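PDB 6CPU: phosphodiesterase from Candida albicans, which is a largely helical member of the HD-type phosphodiesterase family, with a zinc ion and a magnesium ion bound in the model. Local coordinates for residues I242-G247 and S295-K300; L290-S295 and F302-K307; F536-F541 and E560-W565. One frame throughout, in Å; residues are numbered along the deposited sequence.

Interaction 1: I242-G247 and S295-K300; sequences IKQVEG and SLPKFK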
loop_
_atom_site.group_PDB
_atom_site.type_symbol
_atom_site.label_atom_id
_atom_site.label_comp_id
_atom_site.label_asym_id
_atom_site.label_seq_id
_atom_site.Cartn_x
_atom_site.Cartn_y
_atom_site.Cartn_z
ATOM N N ILE A 242 5.537 -12.267 -13.490
ATOM C CA ILE A 242 5.664 -13.699 -13.180
ATOM C C ILE A 242 5.831 -14.527 -14.466
ATOM O O ILE A 242 6.654 -15.441 -14.516
ATOM C CB ILE A 242 4.445 -14.223 -12.373
ATOM C CG1 ILE A 242 4.446 -13.645 -10.956
ATOM C CG2 ILE A 242 4.447 -15.743 -12.282
ATOM C CD1 ILE A 242 3.142 -13.842 -10.205
ATOM N N LYS A 243 5.060 -14.191 -15.498
ATOM C CA LYS A 243 5.141 -14.896 -16.790
ATOM C C LYS A 243 6.523 -14.853 -17.457
ATOM O O LYS A 243 6.812 -15.692 -18.303
ATOM C CB LYS A 243 4.106 -14.339 -17.773
ATOM C CG LYS A 243 2.694 -14.829 -17.535
ATOM C CD LYS A 243 1.746 -14.173 -18.530
ATOM C CE LYS A 243 0.302 -14.576 -18.297
ATOM N NZ LYS A 243 -0.608 -13.605 -18.963
ATOM N N GLN A 244 7.352 -13.870 -17.110
ATOM C CA GLN A 244 8.692 -13.765 -17.684
ATOM C C GLN A 244 9.742 -14.584 -16.921
ATOM O O GLN A 244 10.863 -14.749 -17.410
ATOM C CB GLN A 244 9.151 -12.303 -17.780
ATOM C CG GLN A 244 8.125 -11.290 -18.285
ATOM C CD GLN A 244 7.385 -11.711 -19.549
ATOM O OE1 GLN A 244 6.199 -11.401 -19.717
ATOM N NE2 GLN A 244 8.073 -12.409 -20.440
ATOM N N VAL A 245 9.396 -15.110 -15.744
ATOM C CA VAL A 245 10.378 -15.820 -14.922
ATOM C C VAL A 245 10.388 -17.286 -15.305
ATOM O O VAL A 245 9.404 -17.991 -15.098
ATOM C CB VAL A 245 10.099 -15.678 -13.413
ATOM C CG1 VAL A 245 11.234 -16.301 -12.610
ATOM C CG2 VAL A 245 9.933 -14.208 -13.050
ATOM N N GLU A 246 11.529 -17.729 -15.835
ATOM C CA GLU A 246 11.680 -19.050 -16.452
ATOM C C GLU A 246 11.185 -20.207 -15.578
ATOM O O GLU A 246 10.140 -20.795 -15.859
ATOM C CB GLU A 246 13.148 -19.263 -16.865
ATOM C CG GLU A 246 13.413 -20.532 -17.664
ATOM C CD GLU A 246 12.925 -20.431 -19.096
ATOM O OE1 GLU A 246 13.629 -19.807 -19.922
ATOM O OE2 GLU A 246 11.843 -20.982 -19.392
ATOM N N GLY A 247 11.911 -20.530 -14.515
ATOM C CA GLY A 247 11.602 -21.726 -13.725
ATOM C C GLY A 247 10.601 -21.472 -12.614
ATOM O O GLY A 247 10.780 -21.958 -11.498
ATOM N N SER A 295 13.946 -4.749 -18.956
ATOM C CA SER A 295 13.822 -5.844 -17.994
ATOM C C SER A 295 12.480 -6.551 -18.125
ATOM O O SER A 295 12.331 -7.687 -17.684
ATOM C CB SER A 295 14.002 -5.345 -16.559
ATOM O OG SER A 295 15.374 -5.272 -16.226
ATOM N N LEU A 296 11.509 -5.865 -18.720
ATOM C CA LEU A 296 10.251 -6.474 -19.127
ATOM C C LEU A 296 9.966 -6.064 -20.562
ATOM O O LEU A 296 10.222 -4.918 -20.923
ATOM C CB LEU A 296 9.102 -5.952 -18.278
ATOM C CG LEU A 296 9.059 -6.306 -16.795
ATOM C CD1 LEU A 296 8.149 -5.314 -16.089
ATOM C CD2 LEU A 296 8.593 -7.732 -16.583
ATOM N N PRO A 297 9.376 -6.966 -21.357
ATOM C CA PRO A 297 9.023 -6.598 -22.734
ATOM C C PRO A 297 7.838 -5.648 -22.779
ATOM O O PRO A 297 6.987 -5.663 -21.879
ATOM C CB PRO A 297 8.650 -7.936 -23.374
ATOM C CG PRO A 297 8.214 -8.807 -22.243
ATOM C CD PRO A 297 8.920 -8.322 -21.005
ATOM N N LYS A 298 7.776 -4.827 -23.823
ATOM C CA LYS A 298 6.646 -3.935 -24.002
ATOM C C LYS A 298 5.425 -4.784 -24.343
ATOM O O LYS A 298 5.562 -5.941 -24.755
ATOM C CB LYS A 298 6.930 -2.908 -25.099
ATOM C CG LYS A 298 8.244 -2.169 -24.899
ATOM C CD LYS A 298 8.329 -0.903 -25.725
ATOM C CE LYS A 298 9.757 -0.377 -25.712
ATOM N NZ LYS A 298 9.888 0.964 -26.343
ATOM N N PHE A 299 4.243 -4.212 -24.146
ATOM C CA PHE A 299 2.988 -4.912 -24.382
ATOM C C PHE A 299 2.086 -4.086 -25.283
ATOM O O PHE A 299 2.305 -2.886 -25.470
ATOM C CB PHE A 299 2.283 -5.279 -23.051
ATOM C CG PHE A 299 2.130 -4.130 -22.083
ATOM C CD1 PHE A 299 0.911 -3.480 -21.948
ATOM C CD2 PHE A 299 3.184 -3.723 -21.285
ATOM C CE1 PHE A 299 0.746 -2.430 -21.061
ATOM C CE2 PHE A 299 3.024 -2.672 -20.387
ATOM C CZ PHE A 299 1.810 -2.026 -20.279
ATOM N N LYS A 300 1.061 -4.720 -25.839
ATOM C CA LYS A 300 0.210 -4.059 -26.832
ATOM C C LYS A 300 -0.412 -2.769 -26.308
ATOM O O LYS A 300 -0.610 -1.811 -27.060
ATOM C CB LYS A 300 -0.895 -5.007 -27.297
ATOM C CG LYS A 300 -1.702 -4.482 -28.471
ATOM C CD LYS A 300 -2.583 -5.568 -29.073
ATOM C CE LYS A 300 -3.144 -5.133 -30.419
ATOM N NZ LYS A 300 -4.272 -6.003 -30.842
#

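Interaction 2: L290-S295 and F302-K307; sequences LIRLGS and FVEDPK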
loop_
_atom_site.group_PDB
_atom_site.type_symbol
_atom_site.label_atom_id
_atom_site.label_comp_id
_atom_site.label_asym_id
_atom_site.label_seq_id
_atom_site.Cartn_x
_atom_site.Cartn_y
_atom_site.Cartn_z
ATOM N N LEU A 290 11.070 -0.491 -15.521
ATOM C CA LEU A 290 11.559 -1.805 -15.903
ATOM C C LEU A 290 11.302 -2.152 -17.378
ATOM O O LEU A 290 12.125 -2.825 -18.007
ATOM C CB LEU A 290 10.960 -2.869 -14.991
ATOM C CG LEU A 290 11.479 -2.816 -13.543
ATOM C CD1 LEU A 290 10.487 -3.450 -12.572
ATOM C CD2 LEU A 290 12.841 -3.489 -13.443
ATOM N N ILE A 291 10.178 -1.705 -17.926
ATOM C CA ILE A 291 9.911 -1.908 -19.353
ATOM C C ILE A 291 10.914 -1.108 -20.180
ATOM O O ILE A 291 11.603 -1.660 -21.034
ATOM C CB ILE A 291 8.473 -1.532 -19.741
ATOM C CG1 ILE A 291 7.501 -2.579 -19.183
ATOM C CG2 ILE A 291 8.325 -1.445 -21.261
ATOM C CD1 ILE A 291 6.106 -2.048 -18.997
ATOM N N ARG A 292 11.015 0.184 -19.892
ATOM C CA ARG A 292 11.904 1.064 -20.641
ATOM C C ARG A 292 13.390 0.703 -20.483
ATOM O O ARG A 292 14.209 1.089 -21.316
ATOM C CB ARG A 292 11.633 2.520 -20.270
ATOM C CG ARG A 292 10.250 2.984 -20.698
ATOM C CD ARG A 292 10.120 4.490 -20.611
ATOM N NE ARG A 292 8.739 4.956 -20.756
ATOM C CZ ARG A 292 8.094 5.102 -21.913
ATOM N NH1 ARG A 292 8.679 4.804 -23.070
ATOM N NH2 ARG A 292 6.840 5.543 -21.911
ATOM N N LEU A 293 13.724 -0.051 -19.435
ATOM C CA LEU A 293 15.070 -0.605 -19.239
ATOM C C LEU A 293 15.262 -1.958 -19.919
ATOM O O LEU A 293 16.353 -2.526 -19.870
ATOM C CB LEU A 293 15.359 -0.765 -17.737
ATOM C CG LEU A 293 15.637 0.537 -16.988
ATOM C CD1 LEU A 293 15.444 0.361 -15.483
ATOM C CD2 LEU A 293 17.047 1.027 -17.299
ATOM N N GLY A 294 14.205 -2.496 -20.517
ATOM C CA GLY A 294 14.281 -3.791 -21.173
ATOM C C GLY A 294 14.276 -4.976 -20.233
ATOM O O GLY A 294 14.564 -6.092 -20.657
ATOM N N SER A 295 13.946 -4.749 -18.956
ATOM C CA SER A 295 13.822 -5.844 -17.994
ATOM C C SER A 295 12.480 -6.551 -18.125
ATOM O O SER A 295 12.331 -7.687 -17.684
ATOM C CB SER A 295 14.002 -5.345 -16.559
ATOM O OG SER A 295 15.374 -5.272 -16.226
ATOM N N PHE A 302 0.823 -0.729 -24.057
ATOM C CA PHE A 302 1.829 0.210 -23.579
ATOM C C PHE A 302 1.859 1.457 -24.464
ATOM O O PHE A 302 1.849 1.347 -25.693
ATOM C CB PHE A 302 3.193 -0.482 -23.559
ATOM C CG PHE A 302 4.303 0.373 -23.030
ATOM C CD1 PHE A 302 4.482 0.531 -21.661
ATOM C CD2 PHE A 302 5.179 1.015 -23.897
ATOM C CE1 PHE A 302 5.511 1.320 -21.168
ATOM C CE2 PHE A 302 6.207 1.804 -23.407
ATOM C CZ PHE A 302 6.372 1.956 -22.041
ATOM N N VAL A 303 1.891 2.636 -23.840
ATOM C CA VAL A 303 1.889 3.905 -24.566
ATOM C C VAL A 303 3.316 4.452 -24.605
ATOM O O VAL A 303 3.845 4.930 -23.601
ATOM C CB VAL A 303 0.920 4.917 -23.929
ATOM C CG1 VAL A 303 0.975 6.255 -24.654
ATOM C CG2 VAL A 303 -0.501 4.368 -23.941
ATOM N N GLU A 304 3.936 4.361 -25.776
ATOM C CA GLU A 304 5.361 4.644 -25.928
ATOM C C GLU A 304 5.772 6.042 -25.451
ATOM O O GLU A 304 6.854 6.203 -24.896
ATOM C CB GLU A 304 5.774 4.453 -27.393
ATOM C CG GLU A 304 7.265 4.564 -27.650
ATOM C CD GLU A 304 8.078 3.548 -26.875
ATOM O OE1 GLU A 304 7.713 2.353 -26.889
ATOM O OE2 GLU A 304 9.091 3.944 -26.258
ATOM N N ASP A 305 4.913 7.033 -25.664
ATOM C CA ASP A 305 5.243 8.427 -25.367
ATOM C C ASP A 305 4.827 8.793 -23.943
ATOM O O ASP A 305 3.642 8.968 -23.668
ATOM C CB ASP A 305 4.550 9.351 -26.370
ATOM C CG ASP A 305 4.997 10.807 -26.254
ATOM O OD1 ASP A 305 5.512 11.228 -25.192
ATOM O OD2 ASP A 305 4.817 11.547 -27.241
ATOM N N PRO A 306 5.808 8.965 -23.040
ATOM C CA PRO A 306 5.465 9.173 -21.629
ATOM C C PRO A 306 4.861 10.540 -21.317
ATOM O O PRO A 306 4.323 10.733 -20.230
ATOM C CB PRO A 306 6.816 9.022 -20.924
ATOM C CG PRO A 306 7.808 9.481 -21.935
ATOM C CD PRO A 306 7.262 9.058 -23.273
ATOM N N LYS A 307 4.931 11.482 -22.259
ATOM C CA LYS A 307 4.492 12.855 -21.993
ATOM C C LYS A 307 2.995 13.034 -22.242
ATOM O O LYS A 307 2.416 14.051 -21.856
ATOM C CB LYS A 307 5.334 13.853 -22.810
ATOM C CG LYS A 307 6.829 13.567 -22.692
ATOM C CD LYS A 307 7.740 14.614 -23.315
ATOM C CE LYS A 307 9.154 14.047 -23.427
ATOM N NZ LYS A 307 10.217 15.082 -23.548
#

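Interaction 3: F536-F541 and E560-W565; sequences FAENLF and ENKLFW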
loop_
_atom_site.group_PDB
_atom_site.type_symbol
_atom_site.label_atom_id
_atom_site.label_comp_id
_atom_site.label_asym_id
_atom_site.label_seq_id
_atom_site.Cartn_x
_atom_site.Cartn_y
_atom_site.Cartn_z
ATOM N N PHE A 536 15.494 17.720 -3.797
ATOM C CA PHE A 536 15.566 16.246 -3.914
ATOM C C PHE A 536 15.483 15.665 -5.338
ATOM O O PHE A 536 16.391 14.953 -5.766
ATOM C CB PHE A 536 14.490 15.581 -3.038
ATOM C CG PHE A 536 14.628 15.882 -1.569
ATOM C CD1 PHE A 536 15.751 15.474 -0.868
ATOM C CD2 PHE A 536 13.630 16.570 -0.887
ATOM C CE1 PHE A 536 15.884 15.754 0.483
ATOM C CE2 PHE A 536 13.756 16.852 0.465
ATOM C CZ PHE A 536 14.885 16.442 1.150
ATOM N N ALA A 537 14.399 15.948 -6.059
ATOM C CA ALA A 537 14.065 15.185 -7.272
ATOM C C ALA A 537 15.025 15.414 -8.439
ATOM O O ALA A 537 15.564 14.453 -9.009
ATOM C CB ALA A 537 12.641 15.486 -7.709
ATOM N N GLU A 538 15.228 16.681 -8.794
ATOM C CA GLU A 538 16.077 17.035 -9.935
ATOM C C GLU A 538 17.395 16.274 -9.881
ATOM O O GLU A 538 17.768 15.618 -10.847
ATOM C CB GLU A 538 16.327 18.546 -9.986
ATOM C CG GLU A 538 16.979 19.027 -11.277
ATOM C CD GLU A 538 16.692 20.488 -11.585
ATOM O OE1 GLU A 538 16.341 21.251 -10.659
ATOM O OE2 GLU A 538 16.818 20.878 -12.765
ATOM N N ASN A 539 18.071 16.330 -8.737
ATOM C CA ASN A 539 19.373 15.682 -8.588
ATOM C C ASN A 539 19.342 14.164 -8.672
ATOM O O ASN A 539 20.217 13.564 -9.298
ATOM C CB ASN A 539 20.039 16.109 -7.278
ATOM C CG ASN A 539 20.498 17.554 -7.304
ATOM O OD1 ASN A 539 20.818 18.098 -8.362
ATOM N ND2 ASN A 539 20.531 18.184 -6.138
ATOM N N LEU A 540 18.348 13.533 -8.046
ATOM C CA LEU A 540 18.256 12.066 -8.071
ATOM C C LEU A 540 17.967 11.539 -9.478
ATOM O O LEU A 540 18.610 10.597 -9.942
ATOM C CB LEU A 540 17.175 11.555 -7.106
ATOM C CG LEU A 540 16.961 10.034 -7.093
ATOM C CD1 LEU A 540 18.172 9.305 -6.530
ATOM C CD2 LEU A 540 15.706 9.672 -6.308
ATOM N N PHE A 541 16.979 12.122 -10.142
ATOM C CA PHE A 541 16.589 11.639 -11.466
ATOM C C PHE A 541 17.692 11.900 -12.508
ATOM O O PHE A 541 18.061 10.993 -13.270
ATOM C CB PHE A 541 15.238 12.226 -11.882
ATOM C CG PHE A 541 14.067 11.533 -11.238
ATOM C CD1 PHE A 541 13.622 10.310 -11.728
ATOM C CD2 PHE A 541 13.440 12.069 -10.120
ATOM C CE1 PHE A 541 12.561 9.655 -11.132
ATOM C CE2 PHE A 541 12.376 11.411 -9.518
ATOM C CZ PHE A 541 11.940 10.205 -10.024
ATOM N N GLU A 560 9.811 20.492 -17.354
ATOM C CA GLU A 560 8.547 21.045 -17.857
ATOM C C GLU A 560 7.616 21.463 -16.716
ATOM O O GLU A 560 7.066 22.572 -16.720
ATOM C CB GLU A 560 7.830 20.038 -18.766
ATOM C CG GLU A 560 8.505 19.822 -20.112
ATOM C CD GLU A 560 7.722 18.895 -21.023
ATOM O OE1 GLU A 560 6.521 19.161 -21.252
ATOM O OE2 GLU A 560 8.312 17.905 -21.518
ATOM N N ASN A 561 7.441 20.576 -15.737
ATOM C CA ASN A 561 6.644 20.897 -14.556
ATOM C C ASN A 561 7.249 22.049 -13.752
ATOM O O ASN A 561 6.527 22.927 -13.290
ATOM C CB ASN A 561 6.481 19.661 -13.654
ATOM C CG ASN A 561 5.572 18.602 -14.260
ATOM O OD1 ASN A 561 4.705 18.903 -15.085
ATOM N ND2 ASN A 561 5.752 17.350 -13.832
ATOM N N LYS A 562 8.568 22.037 -13.585
ATOM C CA LYS A 562 9.268 23.086 -12.830
ATOM C C LYS A 562 9.044 24.465 -13.454
ATOM O O LYS A 562 8.726 25.427 -12.752
ATOM C CB LYS A 562 10.767 22.785 -12.755
ATOM C CG LYS A 562 11.546 23.690 -11.812
ATOM C CD LYS A 562 13.006 23.271 -11.750
ATOM C CE LYS A 562 13.826 24.247 -10.925
ATOM N NZ LYS A 562 15.257 23.839 -10.857
ATOM N N LEU A 563 9.199 24.547 -14.772
ATOM C CA LEU A 563 8.974 25.796 -15.502
ATOM C C LEU A 563 7.570 26.336 -15.264
ATOM O O LEU A 563 7.396 27.532 -15.034
ATOM C CB LEU A 563 9.214 25.601 -17.003
ATOM C CG LEU A 563 10.661 25.319 -17.425
ATOM C CD1 LEU A 563 10.732 25.074 -18.926
ATOM C CD2 LEU A 563 11.586 26.458 -17.008
ATOM N N PHE A 564 6.576 25.452 -15.298
ATOM C CA PHE A 564 5.190 25.846 -15.063
ATOM C C PHE A 564 4.994 26.364 -13.646
ATOM O O PHE A 564 4.301 27.358 -13.431
ATOM C CB PHE A 564 4.240 24.666 -15.318
ATOM C CG PHE A 564 2.794 24.981 -15.044
ATOM C CD1 PHE A 564 1.956 25.402 -16.066
ATOM C CD2 PHE A 564 2.273 24.865 -13.762
ATOM C CE1 PHE A 564 0.628 25.699 -15.816
ATOM C CE2 PHE A 564 0.949 25.163 -13.506
ATOM C CZ PHE A 564 0.123 25.578 -14.534
ATOM N N TRP A 565 5.576 25.668 -12.671
ATOM C CA TRP A 565 5.437 26.066 -11.273
ATOM C C TRP A 565 6.169 27.378 -11.014
ATOM O O TRP A 565 5.667 28.233 -10.284
ATOM C CB TRP A 565 5.945 24.970 -10.324
ATOM C CG TRP A 565 5.096 23.710 -10.320
ATOM C CD1 TRP A 565 5.527 22.431 -10.529
ATOM C CD2 TRP A 565 3.681 23.624 -10.095
ATOM N NE1 TRP A 565 4.471 21.554 -10.449
ATOM C CE2 TRP A 565 3.327 22.261 -10.184
ATOM C CE3 TRP A 565 2.681 24.564 -9.825
ATOM C CZ2 TRP A 565 2.013 21.818 -10.016
ATOM C CZ3 TRP A 565 1.378 24.125 -9.656
ATOM C CH2 TRP A 565 1.056 22.760 -9.749
#

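Interaction 1: I242-G247 and S295-K300
Q244 reaches from the turn that follows helix 227-242 to L296 and P297 of a neighbouring loop, and these three residues make the whole contact. The segment starts with I242 on that helix. Its carbonyl oxygen accepts from the backbone N of V245, with I242 O and V245 N 3.0 Å apart, which closes a type I beta turn over K243 and Q244. The second corner of that turn sends the side chain of Q244 at the other loop. With CG beside the backbone N (chi1 -43°) and a further bend at chi2, the chain folds over so that both its CG and its amide carbon face the partner. CG lies 4.0 Å from L296 CD2, and the two side chains cross at about a right angle. The amide carbon CD sits 4.0 Å from CD of P297, whose ring arrives from the opposite direction and lays its CG and CD carbons against the glutamine. The CA-CB bond of L296 runs past the glutamine rather than at it, and the CD2 branch closes the gap. All of this is van der Waals packing, with about 106 Å² buried. Beyond Q244 the chain runs on through V245 towards helix 253-264. Helix 336-348 backs both sides of the contact: I242 rests on L340, V245 on P336 and L296 on T339. L296 also packs on F287 of helix 276-292, and the hydroxyl of Y240 in helix 227-242 donates to P297 O, so the loop 295-300 is seated among three helices.

Interaction 2: L290-S295 and F302-K307
The guanidinium of R292 is sandwiched between F302 and P306 and points its NH1 and NH2 end at the backbone of E304. F302 supplies one side: its CZ stands 3.5 Å above the guanidinium plane, over the centre, but the two planes are 57° apart, so the groups are tilted rather than stacked. P306 covers the opposite face with CG, offset toward the rim, and its CB comes within 3.6 Å of R292 NH2. The arginine gets there by running extended from CG to NE off the last turn of helix 276-292. Both terminal nitrogens then converge on a single acceptor: R292 NH1 is 2.9 Å and R292 NH2 3.1 Å from E304 O. They approach from the same face of that carbonyl's plane, NH2 from well above it. The E304 side chain, bent at chi2, brings OE2 round to R292 NH1 at 3.3 Å, a weak hydrogen bond within a salt bridge, with carboxylate and guanidinium nearly perpendicular. I291, one residue earlier, works on the other flat group. Its CG2 lies over a face of the F302 ring, 4.2 Å from the centroid and 20° off the normal, a CH-pi contact. Just past these residues G294 adopts positive phi in a Schellman motif that ends the helix, while D305 OD1 takes the backbone N of K307 in an Asx turn. Y553 adds a cation-pi contact to R292, and the other carboxylate oxygen of E304 is held by K298. The arginine therefore spends its hydrogen bonds mainly on a backbone carbonyl, and two cations around E304 would be expected to keep its carboxylate ionised.

Interaction 3: F536-F541 and E560-W565
Helices 525-547 and 552-569 form an antiparallel hairpin at the C-terminal end of the chain, and E538 and K562 bridge it along one side. The nearest CA atoms of the two segments are those of E538 and K562, 9.6 Å apart, and of the two segments these are the side chains that meet. Both chains leave their helices with CG opposite the backbone N (chi1 -169° in E538, -171° in K562) and stay extended, which carries their ends together while the side chains cross at about a right angle. NZ of K562 donates to E538 OE1 across 2.8 Å, and OE1 receives it on its syn lone pair, the side of OE2. That second oxygen, OE2, lies 3.9 Å from K562 NZ, so the ammonium engages one oxygen rather than straddling the carboxylate. The lysine has another partner: N534, one turn before E538 on the same helix, accepts from NZ through OD1. The K562 side chain also touches I533, and E538 touches M559. On the inner side the hairpin is closed by aromatic side chains: F541 packs on T554, C555 and I558, and W565 on I525, H526 and Q529. The buried area between the two segments is just 73 Å². Between the two segments the chemistry is one salt bridge at the surface. With NZ shared between a carboxylate and an amide oxygen, the lysine spans two successive turns of the facing helix, and the nearby ammonium would probably stabilise the ionised form of E538.

Overall arrangement
Following the chain from the N terminus, interaction 1 opens after helix 227-242 and closes at 295-300, beyond helices 253-264 and 276-292. Interaction 2 starts at 290-295, before interaction 1 has closed, and ends at 302-307, so the two cross. They share S295, and a salt bridge from K298 NZ to E304 OE1 (2.6 Å) joins them. Together they fasten the loop after helix 276-292 to that helix and to the turn following 227-242. Interaction 3 comes later, in series, closing the terminal hairpin of helices 525-547 and 552-569. It touches interaction 2 where K307 packs against E560, while its centre is about 31 Å from that of interaction 1.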